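Local coordinates for glyoxalase-like domain protein (PDB 3P8A), which is of unknown function but carries a glyoxalase-like domain and is classed with the VOC (vicinal oxygen chelate) family of proteins, at residues I195-N200 with R236-K241; D159-P164 with K241-H246; Q105-I110 with A266-E271. One frame throughout, in Å; residues are numbered along the deposited sequence.

From the N terminus, the first residues involved are those of 105-110, on strand 106-113 of the eight-stranded sheet, but their partner 266-271 comes only near the C terminus, so contact 3 closes the longest loop. Within it, 159-164, in the loop between strands 147-155 and 166-170, meets 241-246 and closes contact 2. Contact 1 is the innermost, joining 195-200 to 236-241 around helix 201-212 and a beta hairpin. The three closures are thus enclosed one in another and none cross. Contact 1 pairs two strands of the seven-stranded sheet and runs on into the loops that follow them, whereas contacts 2 and 3 tie that sheet to parts belonging to the eight-stranded one.

Contact 1 (I195-N200 with R236-K241); sequences IVKSKN and RIEDGK
Val196 and Ile237 lie side by side on strands 189-198 and 234-239, the parallel first and last strands of a beta-alpha-beta-beta-beta unit consistent with the VOC family: helix 201-212 makes the crossover to strand 215-219, and 223-227 and 234-239 follow antiparallel. Val196 is held through both N and O: the N donates to Arg236 O at 2.7 Å, and the O accepts from Glu238 N at 2.8 Å. Ser198 N to Glu238 O continues the pattern at 2.8 Å, but the last link, Gly240 N to Ser198 O, is long and weak. On the face bearing Val196 and Ile237, CD1 of the isoleucine packs on the valine CB at 3.7 Å, and Trp208 of the helix touches both side chains. The other face carries Ile195, Lys197, Arg236 and Glu238. With CG wedged between its own backbone N and carbonyl carbon (chi1 60°), Glu238 leans across to the neighbouring strand, its CD 3.7 Å from Ile195 CG2 and its OE1 3.4 Å from Lys197 CE. The lysine NZ stays beyond salt-bridge distance. Farther out, Asp225 pairs with the Arg236 guanidinium and Arg201 with the Asp239 carboxylate. Ser198 OG, which also bonds Thr204, accepts from Asn200 N in an ST turn just before the helix, and one water donates to both Ser198 O and Asp239 OD1, at 2.8 Å each.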
ATOM      1  N   ILE A 195       0.722  -2.191  10.700  1.00  5.35           N
ATOM      2  CA  ILE A 195       1.876  -2.464  11.522  1.00  6.51           C
ATOM      3  C   ILE A 195       3.086  -2.786  10.653  1.00 12.18           C
ATOM      4  O   ILE A 195       3.048  -3.691   9.796  1.00 11.47           O
ATOM      5  CB  ILE A 195       1.613  -3.528  12.634  1.00  8.03           C
ATOM      6  CG1 ILE A 195       0.466  -3.072  13.560  1.00  8.15           C
ATOM      7  CG2 ILE A 195       2.899  -3.722  13.469  1.00  6.69           C
ATOM      8  CD1 ILE A 195       0.169  -4.039  14.789  1.00 19.28           C
ATOM      9  N   VAL A 196       4.166  -2.038  10.902  1.00  7.89           N
ATOM     10  CA  VAL A 196       5.433  -2.138  10.218  1.00  7.09           C
ATOM     11  C   VAL A 196       6.485  -2.542  11.252  1.00 10.20           C
ATOM     12  O   VAL A 196       6.541  -1.956  12.351  1.00  9.17           O
ATOM     13  CB  VAL A 196       5.794  -0.777   9.535  1.00 11.77           C
ATOM     14  CG1 VAL A 196       7.179  -0.809   8.909  1.00 11.31           C
ATOM     15  CG2 VAL A 196       4.751  -0.366   8.494  1.00 11.76           C
ATOM     16  N   LYS A 197       7.282  -3.581  10.922  1.00  5.73           N
ATOM     17  CA  LYS A 197       8.381  -4.006  11.766  1.00  5.24           C
ATOM     18  C   LYS A 197       9.622  -3.376  11.155  1.00  9.81           C
ATOM     19  O   LYS A 197       9.781  -3.434   9.932  1.00  8.19           O
ATOM     20  CB  LYS A 197       8.459  -5.548  11.848  1.00  8.71           C
ATOM     21  CG  LYS A 197       7.693  -6.051  13.070  1.00 10.69           C
ATOM     22  CD  LYS A 197       7.561  -7.535  13.175  1.00 16.08           C
ATOM     23  CE  LYS A 197       6.985  -7.896  14.536  1.00 27.24           C
ATOM     24  NZ  LYS A 197       6.902  -9.361  14.754  1.00 42.56           N
ATOM     25  N   SER A 198      10.461  -2.707  11.964  1.00  7.42           N
ATOM     26  CA  SER A 198      11.667  -2.088  11.412  1.00  6.73           C
ATOM     27  C   SER A 198      12.911  -2.380  12.241  1.00 11.41           C
ATOM     28  O   SER A 198      12.870  -2.258  13.472  1.00 11.41           O
ATOM     29  CB  SER A 198      11.489  -0.585  11.278  1.00  4.90           C
ATOM     30  OG  SER A 198      12.687  -0.013  10.775  1.00 10.17           O
ATOM     31  N   LYS A 199      14.038  -2.658  11.562  1.00  6.34           N
ATOM     32  CA  LYS A 199      15.317  -2.872  12.264  1.00  7.12           C
ATOM     33  C   LYS A 199      15.963  -1.545  12.625  1.00 11.86           C
ATOM     34  O   LYS A 199      16.988  -1.516  13.310  1.00 12.73           O
ATOM     35  CB  LYS A 199      16.286  -3.730  11.425  1.00  9.48           C
ATOM     36  CG  LYS A 199      15.892  -5.192  11.350  1.00 14.81           C
ATOM     37  CD  LYS A 199      16.890  -5.991  10.501  1.00 22.57           C
ATOM     38  CE  LYS A 199      16.625  -5.871   9.024  1.00 27.74           C
ATOM     39  NZ  LYS A 199      17.560  -6.740   8.245  1.00 34.95           N
ATOM     40  N   ASN A 200      15.356  -0.437  12.180  1.00  9.42           N
ATOM     41  CA  ASN A 200      15.803   0.911  12.493  1.00  8.60           C
ATOM     42  C   ASN A 200      14.592   1.825  12.609  1.00 10.42           C
ATOM     43  O   ASN A 200      14.345   2.661  11.754  1.00 10.31           O
ATOM     44  CB  ASN A 200      16.836   1.426  11.448  1.00 14.01           C
ATOM     45  CG  ASN A 200      17.629   2.613  11.945  1.00 26.87           C
ATOM     46  OD1 ASN A 200      17.341   3.182  12.996  1.00 23.68           O
ATOM     47  ND2 ASN A 200      18.617   3.042  11.175  1.00 27.43           N
ATOM     48  N   ARG A 236       1.776   1.931  12.924  1.00  5.56           N
ATOM     49  CA  ARG A 236       2.608   1.510  14.019  1.00  6.55           C
ATOM     50  C   ARG A 236       3.907   0.968  13.482  1.00 10.24           C
ATOM     51  O   ARG A 236       3.891   0.003  12.713  1.00 11.16           O
ATOM     52  CB  ARG A 236       1.870   0.474  14.912  1.00  5.35           C
ATOM     53  CG  ARG A 236       2.756  -0.047  16.063  1.00  8.41           C
ATOM     54  CD  ARG A 236       1.952  -0.785  17.094  1.00 10.78           C
ATOM     55  NE  ARG A 236       1.070   0.140  17.803  1.00 12.22           N
ATOM     56  CZ  ARG A 236       0.280  -0.178  18.818  1.00 10.07           C
ATOM     57  NH1 ARG A 236       0.229  -1.423  19.264  1.00  8.54           N
ATOM     58  NH2 ARG A 236      -0.460   0.753  19.402  1.00  7.17           N
ATOM     59  N   ILE A 237       5.026   1.602  13.866  1.00  6.30           N
ATOM     60  CA  ILE A 237       6.389   1.173  13.520  1.00  6.63           C
ATOM     61  C   ILE A 237       6.924   0.573  14.809  1.00 14.02           C
ATOM     62  O   ILE A 237       7.003   1.260  15.824  1.00 13.59           O
ATOM     63  CB  ILE A 237       7.315   2.336  13.023  1.00  9.83           C
ATOM     64  CG1 ILE A 237       6.624   3.318  12.015  1.00 12.69           C
ATOM     65  CG2 ILE A 237       8.692   1.830  12.523  1.00  7.32           C
ATOM     66  CD1 ILE A 237       6.096   2.725  10.683  1.00 21.47           C
ATOM     67  N   GLU A 238       7.204  -0.724  14.791  1.00 12.18           N
ATOM     68  CA  GLU A 238       7.718  -1.400  15.951  1.00 12.10           C
ATOM     69  C   GLU A 238       9.062  -2.038  15.681  1.00 13.58           C
ATOM     70  O   GLU A 238       9.377  -2.415  14.550  1.00 10.50           O
ATOM     71  CB  GLU A 238       6.700  -2.361  16.587  1.00 14.28           C
ATOM     72  CG  GLU A 238       6.200  -3.491  15.716  1.00 30.43           C
ATOM     73  CD  GLU A 238       5.167  -4.378  16.382  1.00 49.27           C
ATOM     74  OE1 GLU A 238       5.046  -5.551  15.964  1.00 47.95           O
ATOM     75  OE2 GLU A 238       4.455  -3.896  17.291  1.00 44.27           O
ATOM     76  N   ASP A 239       9.873  -2.106  16.729  1.00 10.45           N
ATOM     77  CA  ASP A 239      11.195  -2.715  16.670  1.00  9.93           C
ATOM     78  C   ASP A 239      11.014  -4.196  16.326  1.00 15.88           C
ATOM     79  O   ASP A 239      10.097  -4.834  16.825  1.00 14.01           O
ATOM     80  CB  ASP A 239      11.870  -2.613  18.045  1.00 10.53           C
ATOM     81  CG  ASP A 239      12.243  -1.208  18.459  1.00 11.38           C
ATOM     82  OD1 ASP A 239      12.460  -0.367  17.568  1.00 10.69           O
ATOM     83  OD2 ASP A 239      12.339  -0.954  19.680  1.00 15.90           O
ATOM     84  N   GLY A 240      11.860  -4.705  15.453  1.00 16.18           N
ATOM     85  CA  GLY A 240      11.802  -6.112  15.092  1.00 15.84           C
ATOM     86  C   GLY A 240      13.129  -6.624  14.608  1.00 19.76           C
ATOM     87  O   GLY A 240      14.040  -5.845  14.315  1.00 17.81           O
ATOM     88  N   LYS A 241      13.248  -7.947  14.516  1.00 17.76           N
ATOM     89  CA  LYS A 241      14.433  -8.588  13.949  1.00 17.01           C
ATOM     90  C   LYS A 241      14.286  -8.575  12.424  1.00 17.91           C
ATOM     91  O   LYS A 241      15.254  -8.795  11.703  1.00 16.96           O
ATOM     92  CB  LYS A 241      14.605 -10.015  14.500  1.00 20.84           C
ATOM     93  CG  LYS A 241      14.823 -10.048  16.023  1.00 43.82           C
ATOM     94  CD  LYS A 241      16.183 -10.651  16.489  1.00 62.22           C
ATOM     95  CE  LYS A 241      16.539 -10.272  17.913  1.00 73.94           C
ATOM     96  NZ  LYS A 241      17.978  -9.909  18.055  1.00 82.29           N
TER
HETATM   97  O   HOH W   1      14.206  -0.632  15.344  1.00  7.17           O

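Contact 2 (D159-P164 with K241-H246); sequences DDEIKP and KVSKYH
Ile162 reaches from the loop 159-164 to the start of strand 244-252 with two branches that part at CB. With CG1 beside the backbone N (chi1 -61°), CG2 falls anti to it and approaches the phenol end of Tyr245, 3.6 Å from CZ and slightly nearer to OH. CG1 takes the other course and carries the terminal methyl down onto the backbone of the strand, where Ile162 CD1 lies 3.4 Å from Lys244 N and 3.6 Å from Ser243 C; Ser243 CB is a little farther off. One isoleucine therefore fills the angle between the tyrosine side chain and the main chain that bears it.

A hydrogen bond flanks this apolar contact on each side. Tyr245 OH donates to Lys163 O at 2.7 Å, and the approach is almost collinear with the carbonyl bond (C=O...O angle 178°). The acceptor also lies near the plane of the ring, at its edge, which suits a phenol proton lying in that plane. At the other end, Ser243 OG donates to Glu161 OE1 at 2.8 Å, meeting the carboxylate on its anti side and 33° out of its plane. The same hydroxyl accepts from Lys199 N, so it bridges the loop and the turn just after strand 189-198.

The loop, which links strands 147-155 and 166-170 of the eight-stranded sheet, thereby rests on the seven-stranded sheet: Val196 of strand 189-198 touches both Ile162 and Tyr245, while helix 201-212 adds Thr204 against Ile162, Trp208 against Tyr245 and Trp211 against Pro164.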
ATOM      1  N   ASP A 159      19.901   4.936   3.337  1.00 31.95           N
ATOM      2  CA  ASP A 159      19.347   3.601   3.508  1.00 30.70           C
ATOM      3  C   ASP A 159      17.872   3.615   3.923  1.00 33.36           C
ATOM      4  O   ASP A 159      17.451   4.452   4.734  1.00 33.71           O
ATOM      5  CB  ASP A 159      20.148   2.816   4.565  1.00 32.93           C
ATOM      6  CG  ASP A 159      21.584   2.488   4.207  1.00 44.35           C
ATOM      7  OD1 ASP A 159      21.874   2.295   3.002  1.00 49.27           O
ATOM      8  OD2 ASP A 159      22.405   2.359   5.132  1.00 39.28           O
ATOM      9  N   ASP A 160      17.107   2.651   3.389  1.00 26.09           N
ATOM     10  CA  ASP A 160      15.713   2.436   3.747  1.00 24.54           C
ATOM     11  C   ASP A 160      15.599   1.046   4.306  1.00 25.27           C
ATOM     12  O   ASP A 160      15.875   0.085   3.590  1.00 25.88           O
ATOM     13  CB  ASP A 160      14.764   2.543   2.522  1.00 26.06           C
ATOM     14  CG  ASP A 160      14.579   3.927   1.943  1.00 34.60           C
ATOM     15  OD1 ASP A 160      14.227   4.855   2.714  1.00 33.89           O
ATOM     16  OD2 ASP A 160      14.721   4.075   0.704  1.00 40.23           O
ATOM     17  N   GLU A 161      15.194   0.910   5.575  1.00 18.14           N
ATOM     18  CA  GLU A 161      14.908  -0.418   6.092  1.00 17.73           C
ATOM     19  C   GLU A 161      13.576  -0.855   5.461  1.00 18.85           C
ATOM     20  O   GLU A 161      13.398  -2.012   5.085  1.00 19.65           O
ATOM     21  CB  GLU A 161      14.755  -0.413   7.633  1.00 19.06           C
ATOM     22  CG  GLU A 161      16.071  -0.313   8.378  1.00 23.04           C
ATOM     23  CD  GLU A 161      17.000  -1.499   8.263  1.00 41.82           C
ATOM     24  OE1 GLU A 161      16.523  -2.609   7.924  1.00 24.54           O
ATOM     25  OE2 GLU A 161      18.213  -1.309   8.515  1.00 31.40           O
ATOM     26  N   ILE A 162      12.670   0.112   5.316  1.00 12.73           N
ATOM     27  CA  ILE A 162      11.298  -0.065   4.838  1.00 10.22           C
ATOM     28  C   ILE A 162      11.114   0.611   3.515  1.00 12.48           C
ATOM     29  O   ILE A 162      11.491   1.774   3.368  1.00 10.77           O
ATOM     30  CB  ILE A 162      10.318   0.539   5.919  1.00 11.33           C
ATOM     31  CG1 ILE A 162      10.449  -0.167   7.261  1.00 11.16           C
ATOM     32  CG2 ILE A 162       8.864   0.585   5.449  1.00 11.19           C
ATOM     33  CD1 ILE A 162      10.305  -1.736   7.203  1.00  9.65           C
ATOM     34  N   LYS A 163      10.474  -0.084   2.561  1.00 10.98           N
ATOM     35  CA  LYS A 163      10.243   0.532   1.258  1.00 10.26           C
ATOM     36  C   LYS A 163       9.318   1.718   1.481  1.00 14.18           C
ATOM     37  O   LYS A 163       8.274   1.549   2.126  1.00 13.22           O
ATOM     38  CB  LYS A 163       9.614  -0.449   0.253  1.00 12.03           C
ATOM     39  CG  LYS A 163       9.624   0.088  -1.173  1.00 15.34           C
ATOM     40  CD  LYS A 163      10.938  -0.190  -1.843  1.00 17.55           C
ATOM     41  CE  LYS A 163      10.878   0.147  -3.308  1.00 19.26           C
ATOM     42  NZ  LYS A 163      12.146  -0.275  -3.961  1.00 23.87           N
ATOM     43  N   PRO A 164       9.714   2.937   1.028  1.00 12.53           N
ATOM     44  CA  PRO A 164       8.863   4.101   1.270  1.00 12.29           C
ATOM     45  C   PRO A 164       7.472   3.968   0.668  1.00 13.69           C
ATOM     46  O   PRO A 164       7.344   3.610  -0.508  1.00 13.75           O
ATOM     47  CB  PRO A 164       9.629   5.253   0.571  1.00 13.62           C
ATOM     48  CG  PRO A 164      11.054   4.807   0.569  1.00 18.07           C
ATOM     49  CD  PRO A 164      10.938   3.325   0.288  1.00 13.63           C
ATOM     50  N   LYS A 241      13.248  -7.947  14.516  1.00 17.76           N
ATOM     51  CA  LYS A 241      14.433  -8.588  13.949  1.00 17.01           C
ATOM     52  C   LYS A 241      14.286  -8.575  12.424  1.00 17.91           C
ATOM     53  O   LYS A 241      15.254  -8.795  11.703  1.00 16.96           O
ATOM     54  CB  LYS A 241      14.605 -10.015  14.500  1.00 20.84           C
ATOM     55  CG  LYS A 241      14.823 -10.048  16.023  1.00 43.82           C
ATOM     56  CD  LYS A 241      16.183 -10.651  16.489  1.00 62.22           C
ATOM     57  CE  LYS A 241      16.539 -10.272  17.913  1.00 73.94           C
ATOM     58  NZ  LYS A 241      17.978  -9.909  18.055  1.00 82.29           N
ATOM     59  N   VAL A 242      13.083  -8.226  11.928  1.00 14.94           N
ATOM     60  CA  VAL A 242      12.785  -8.098  10.491  1.00 15.13           C
ATOM     61  C   VAL A 242      12.413  -6.639  10.143  1.00 16.41           C
ATOM     62  O   VAL A 242      11.964  -5.893  11.018  1.00 14.42           O
ATOM     63  CB  VAL A 242      11.625  -9.058  10.047  1.00 19.82           C
ATOM     64  CG1 VAL A 242      11.985 -10.514  10.253  1.00 19.93           C
ATOM     65  CG2 VAL A 242      10.316  -8.746  10.761  1.00 20.47           C
ATOM     66  N   SER A 243      12.620  -6.242   8.888  1.00 11.11           N
ATOM     67  CA  SER A 243      12.173  -4.948   8.382  1.00 10.34           C
ATOM     68  C   SER A 243      11.106  -5.241   7.314  1.00 13.96           C
ATOM     69  O   SER A 243      11.433  -5.641   6.190  1.00 15.97           O
ATOM     70  CB  SER A 243      13.322  -4.110   7.830  1.00 13.77           C
ATOM     71  OG  SER A 243      14.056  -3.506   8.881  1.00 16.73           O
ATOM     72  N   LYS A 244       9.826  -5.071   7.669  1.00  7.96           N
ATOM     73  CA  LYS A 244       8.724  -5.345   6.733  1.00  5.49           C
ATOM     74  C   LYS A 244       7.359  -4.809   7.145  1.00  9.73           C
ATOM     75  O   LYS A 244       7.091  -4.614   8.336  1.00  9.55           O
ATOM     76  CB  LYS A 244       8.630  -6.882   6.446  1.00  7.11           C
ATOM     77  CG  LYS A 244       8.279  -7.741   7.655  1.00 20.21           C
ATOM     78  CD  LYS A 244       8.094  -9.182   7.202  1.00 34.04           C
ATOM     79  CE  LYS A 244       7.402 -10.034   8.219  1.00 45.05           C
ATOM     80  NZ  LYS A 244       7.323 -11.447   7.755  1.00 58.69           N
ATOM     81  N   TYR A 245       6.469  -4.662   6.152  1.00  6.61           N
ATOM     82  CA  TYR A 245       5.046  -4.373   6.326  1.00  7.15           C
ATOM     83  C   TYR A 245       4.527  -5.717   6.840  1.00  9.21           C
ATOM     84  O   TYR A 245       4.626  -6.730   6.141  1.00  7.11           O
ATOM     85  CB  TYR A 245       4.416  -3.980   4.975  1.00  8.19           C
ATOM     86  CG  TYR A 245       4.825  -2.586   4.560  1.00 10.44           C
ATOM     87  CD1 TYR A 245       4.157  -1.468   5.054  1.00 12.94           C
ATOM     88  CD2 TYR A 245       5.912  -2.379   3.711  1.00 10.96           C
ATOM     89  CE1 TYR A 245       4.560  -0.179   4.714  1.00 15.46           C
ATOM     90  CE2 TYR A 245       6.348  -1.089   3.395  1.00 11.31           C
ATOM     91  CZ  TYR A 245       5.660   0.005   3.893  1.00 13.99           C
ATOM     92  OH  TYR A 245       6.060   1.275   3.580  1.00 11.27           O
ATOM     93  N   HIS A 246       4.137  -5.745   8.109  1.00  5.87           N
ATOM     94  CA  HIS A 246       3.827  -6.946   8.852  1.00  5.61           C
ATOM     95  C   HIS A 246       2.371  -7.366   8.936  1.00  7.56           C
ATOM     96  O   HIS A 246       2.057  -8.521   8.682  1.00  4.83           O
ATOM     97  CB  HIS A 246       4.449  -6.801  10.248  1.00  7.04           C
ATOM     98  CG  HIS A 246       4.184  -7.939  11.183  1.00 10.90           C
ATOM     99  ND1 HIS A 246       4.954  -9.095  11.146  1.00 13.09           N
ATOM    100  CD2 HIS A 246       3.317  -8.018  12.225  1.00 12.66           C
ATOM    101  CE1 HIS A 246       4.528  -9.842  12.156  1.00 12.48           C
ATOM    102  NE2 HIS A 246       3.526  -9.246  12.824  1.00 13.14           N
TER

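Contact 3 (Q105-I110 with A266-E271); sequences QGFKNI and AIYRFE
Phe107 and Tyr268 form an edge-to-face aromatic pair, with centroids 5.1 Å apart and planes inclined at 63°. The phenylalanine supplies the edge: its CZ stands over one face of the tyrosine ring, offset toward the rim, 3.6 Å from Tyr268 CZ. Its CE1 comes 3.4 Å from Tyr268 OH, a hydroxyl whose hydrogen-bond partner is ND1 of His30.

The second aromatic interaction is a CH-pi contact. The methyl of Ala266 sits almost exactly above the centre of the Phe107 ring, with CB 3.5 Å from the centroid and only 7° off the ring normal.

These contacts join the two mixed sheets of the chain, an arrangement consistent with the paired beta-sheet modules of VOC proteins. Strand 106-113 belongs to the eight-stranded sheet and strand 266-272 to the seven-stranded one, and the two segments run nearly at right angles (95°). No hydrogen bond passes between them, so the junction rests on side-chain packing. Phe107 crosses to the second sheet with CG anti to its carbonyl carbon, where it also touches Tyr245.

Backbone contacts are few. Ile267 O lies near the plane of the Phe107 ring, 3.5 Å from CE2 at its edge. Gly106, whose phi is positive, brings its CA to 4.1 Å from Ala266 N.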
ATOM      1  N   GLN A 105       6.670 -13.685  -0.637  1.00  9.29           N
ATOM      2  CA  GLN A 105       5.260 -13.288  -0.576  1.00  9.37           C
ATOM      3  C   GLN A 105       4.955 -12.529   0.714  1.00 13.08           C
ATOM      4  O   GLN A 105       5.613 -12.767   1.724  1.00 12.99           O
ATOM      5  CB  GLN A 105       4.373 -14.524  -0.682  1.00 10.47           C
ATOM      6  CG  GLN A 105       4.541 -15.234  -2.012  1.00  9.35           C
ATOM      7  CD  GLN A 105       3.689 -16.468  -2.074  1.00 15.57           C
ATOM      8  OE1 GLN A 105       2.488 -16.409  -2.332  1.00 12.23           O
ATOM      9  NE2 GLN A 105       4.277 -17.597  -1.760  1.00 13.55           N
ATOM     10  N   GLY A 106       3.962 -11.643   0.655  1.00 11.13           N
ATOM     11  CA  GLY A 106       3.531 -10.839   1.787  1.00 10.87           C
ATOM     12  C   GLY A 106       3.249  -9.408   1.410  1.00 13.31           C
ATOM     13  O   GLY A 106       3.280  -9.046   0.224  1.00 11.96           O
ATOM     14  N   PHE A 107       2.943  -8.583   2.425  1.00  9.69           N
ATOM     15  CA  PHE A 107       2.710  -7.164   2.218  1.00  9.27           C
ATOM     16  C   PHE A 107       3.979  -6.523   1.669  1.00 14.18           C
ATOM     17  O   PHE A 107       5.078  -6.766   2.186  1.00 13.33           O
ATOM     18  CB  PHE A 107       2.255  -6.491   3.513  1.00 10.10           C
ATOM     19  CG  PHE A 107       0.873  -6.864   3.983  1.00  8.63           C
ATOM     20  CD1 PHE A 107      -0.196  -6.891   3.094  1.00 10.07           C
ATOM     21  CD2 PHE A 107       0.619  -7.087   5.333  1.00  9.98           C
ATOM     22  CE1 PHE A 107      -1.478  -7.171   3.537  1.00 10.59           C
ATOM     23  CE2 PHE A 107      -0.673  -7.344   5.788  1.00 11.53           C
ATOM     24  CZ  PHE A 107      -1.713  -7.418   4.882  1.00  9.59           C
ATOM     25  N   LYS A 108       3.839  -5.779   0.563  1.00 10.38           N
ATOM     26  CA  LYS A 108       4.980  -5.135  -0.101  1.00  9.75           C
ATOM     27  C   LYS A 108       5.128  -3.655   0.246  1.00 10.40           C
ATOM     28  O   LYS A 108       6.260  -3.170   0.430  1.00  9.44           O
ATOM     29  CB  LYS A 108       4.885  -5.287  -1.628  1.00 12.31           C
ATOM     30  CG  LYS A 108       4.963  -6.743  -2.142  1.00 18.35           C
ATOM     31  CD  LYS A 108       6.372  -7.369  -2.043  1.00 14.41           C
ATOM     32  CE  LYS A 108       6.497  -8.383  -0.923  1.00 14.22           C
ATOM     33  NZ  LYS A 108       7.946  -8.696  -0.633  1.00 17.93           N
ATOM     34  N   ASN A 109       3.997  -2.934   0.282  1.00  4.19           N
ATOM     35  CA  ASN A 109       3.988  -1.501   0.540  1.00  5.75           C
ATOM     36  C   ASN A 109       2.586  -1.000   0.781  1.00 11.31           C
ATOM     37  O   ASN A 109       1.613  -1.752   0.674  1.00 11.37           O
ATOM     38  CB  ASN A 109       4.586  -0.732  -0.681  1.00  8.99           C
ATOM     39  CG  ASN A 109       5.354   0.515  -0.298  1.00 19.93           C
ATOM     40  OD1 ASN A 109       5.189   1.090   0.794  1.00 12.84           O
ATOM     41  ND2 ASN A 109       6.220   0.943  -1.174  1.00 11.15           N
ATOM     42  N   ILE A 110       2.484   0.298   1.102  1.00  8.26           N
ATOM     43  CA  ILE A 110       1.210   1.008   1.239  1.00  7.33           C
ATOM     44  C   ILE A 110       1.271   2.180   0.275  1.00 12.05           C
ATOM     45  O   ILE A 110       2.354   2.672  -0.070  1.00 12.71           O
ATOM     46  CB  ILE A 110       0.896   1.434   2.693  1.00  9.66           C
ATOM     47  CG1 ILE A 110       2.048   2.313   3.288  1.00  9.79           C
ATOM     48  CG2 ILE A 110       0.602   0.187   3.565  1.00 10.65           C
ATOM     49  CD1 ILE A 110       1.636   3.094   4.553  1.00 11.09           C
ATOM     50  N   ALA A 266       1.491 -12.567   4.914  1.00 10.21           N
ATOM     51  CA  ALA A 266       0.840 -11.394   5.484  1.00 11.23           C
ATOM     52  C   ALA A 266      -0.083 -11.760   6.651  1.00 13.52           C
ATOM     53  O   ALA A 266      -0.478 -12.921   6.795  1.00 14.14           O
ATOM     54  CB  ALA A 266       0.068 -10.646   4.404  1.00 12.59           C
ATOM     55  N   ILE A 267      -0.342 -10.800   7.544  1.00  7.80           N
ATOM     56  CA  ILE A 267      -1.205 -11.042   8.704  1.00  8.56           C
ATOM     57  C   ILE A 267      -2.375 -10.098   8.634  1.00 11.09           C
ATOM     58  O   ILE A 267      -2.179  -8.884   8.565  1.00  9.89           O
ATOM     59  CB  ILE A 267      -0.473 -10.955  10.072  1.00 11.50           C
ATOM     60  CG1 ILE A 267       0.778 -11.868  10.092  1.00 11.27           C
ATOM     61  CG2 ILE A 267      -1.441 -11.282  11.255  1.00 11.71           C
ATOM     62  CD1 ILE A 267       1.762 -11.503  11.107  1.00 18.25           C
ATOM     63  N   TYR A 268      -3.585 -10.659   8.585  1.00  6.42           N
ATOM     64  CA  TYR A 268      -4.810  -9.859   8.591  1.00  7.77           C
ATOM     65  C   TYR A 268      -5.417 -10.074   9.972  1.00 11.94           C
ATOM     66  O   TYR A 268      -5.775 -11.200  10.293  1.00 11.90           O
ATOM     67  CB  TYR A 268      -5.768 -10.305   7.477  1.00  7.49           C
ATOM     68  CG  TYR A 268      -5.251 -10.034   6.076  1.00  8.50           C
ATOM     69  CD1 TYR A 268      -5.669  -8.911   5.362  1.00  8.93           C
ATOM     70  CD2 TYR A 268      -4.343 -10.897   5.466  1.00  8.96           C
ATOM     71  CE1 TYR A 268      -5.188  -8.650   4.076  1.00  8.65           C
ATOM     72  CE2 TYR A 268      -3.854 -10.643   4.181  1.00  9.83           C
ATOM     73  CZ  TYR A 268      -4.293  -9.526   3.484  1.00 11.23           C
ATOM     74  OH  TYR A 268      -3.818  -9.279   2.213  1.00 12.34           O
ATOM     75  N   ARG A 269      -5.437  -9.026  10.823  1.00 10.34           N
ATOM     76  CA  ARG A 269      -6.016  -9.100  12.174  1.00  9.89           C
ATOM     77  C   ARG A 269      -7.398  -8.475  12.156  1.00 14.70           C
ATOM     78  O   ARG A 269      -7.562  -7.375  11.622  1.00 15.32           O
ATOM     79  CB  ARG A 269      -5.120  -8.392  13.210  1.00 11.31           C
ATOM     80  CG  ARG A 269      -3.792  -9.090  13.476  1.00 17.53           C
ATOM     81  CD  ARG A 269      -2.812  -8.270  14.315  1.00 28.15           C
ATOM     82  NE  ARG A 269      -3.306  -8.007  15.674  1.00 37.96           N
ATOM     83  CZ  ARG A 269      -2.650  -7.312  16.605  1.00 45.24           C
ATOM     84  NH1 ARG A 269      -1.449  -6.806  16.347  1.00 32.52           N
ATOM     85  NH2 ARG A 269      -3.197  -7.111  17.798  1.00 22.67           N
ATOM     86  N   PHE A 270      -8.401  -9.169  12.718  1.00 10.36           N
ATOM     87  CA  PHE A 270      -9.775  -8.679  12.756  1.00 10.15           C
ATOM     88  C   PHE A 270     -10.206  -8.474  14.175  1.00 14.19           C
ATOM     89  O   PHE A 270      -9.986  -9.340  15.030  1.00 11.48           O
ATOM     90  CB  PHE A 270     -10.734  -9.620  12.020  1.00 12.30           C
ATOM     91  CG  PHE A 270     -10.441  -9.789  10.544  1.00 14.02           C
ATOM     92  CD1 PHE A 270     -11.125  -9.041   9.591  1.00 16.76           C
ATOM     93  CD2 PHE A 270      -9.454 -10.673  10.107  1.00 14.33           C
ATOM     94  CE1 PHE A 270     -10.844  -9.198   8.223  1.00 15.38           C
ATOM     95  CE2 PHE A 270      -9.178 -10.827   8.743  1.00 14.89           C
ATOM     96  CZ  PHE A 270      -9.896 -10.111   7.813  1.00 12.59           C
ATOM     97  N   GLU A 271     -10.794  -7.306  14.449  1.00 11.92           N
ATOM     98  CA  GLU A 271     -11.232  -6.973  15.798  1.00 11.90           C
ATOM     99  C   GLU A 271     -12.676  -6.492  15.826  1.00 17.02           C
ATOM    100  O   GLU A 271     -13.095  -5.781  14.904  1.00 15.45           O
ATOM    101  CB  GLU A 271     -10.268  -5.948  16.442  1.00 12.93           C
ATOM    102  CG  GLU A 271      -8.867  -6.521  16.635  1.00 26.58           C
ATOM    103  CD  GLU A 271      -7.796  -5.689  17.315  1.00 58.89           C
ATOM    104  OE1 GLU A 271      -8.086  -4.543  17.734  1.00 52.93           O
ATOM    105  OE2 GLU A 271      -6.655  -6.195  17.429  1.00 55.89           O
TER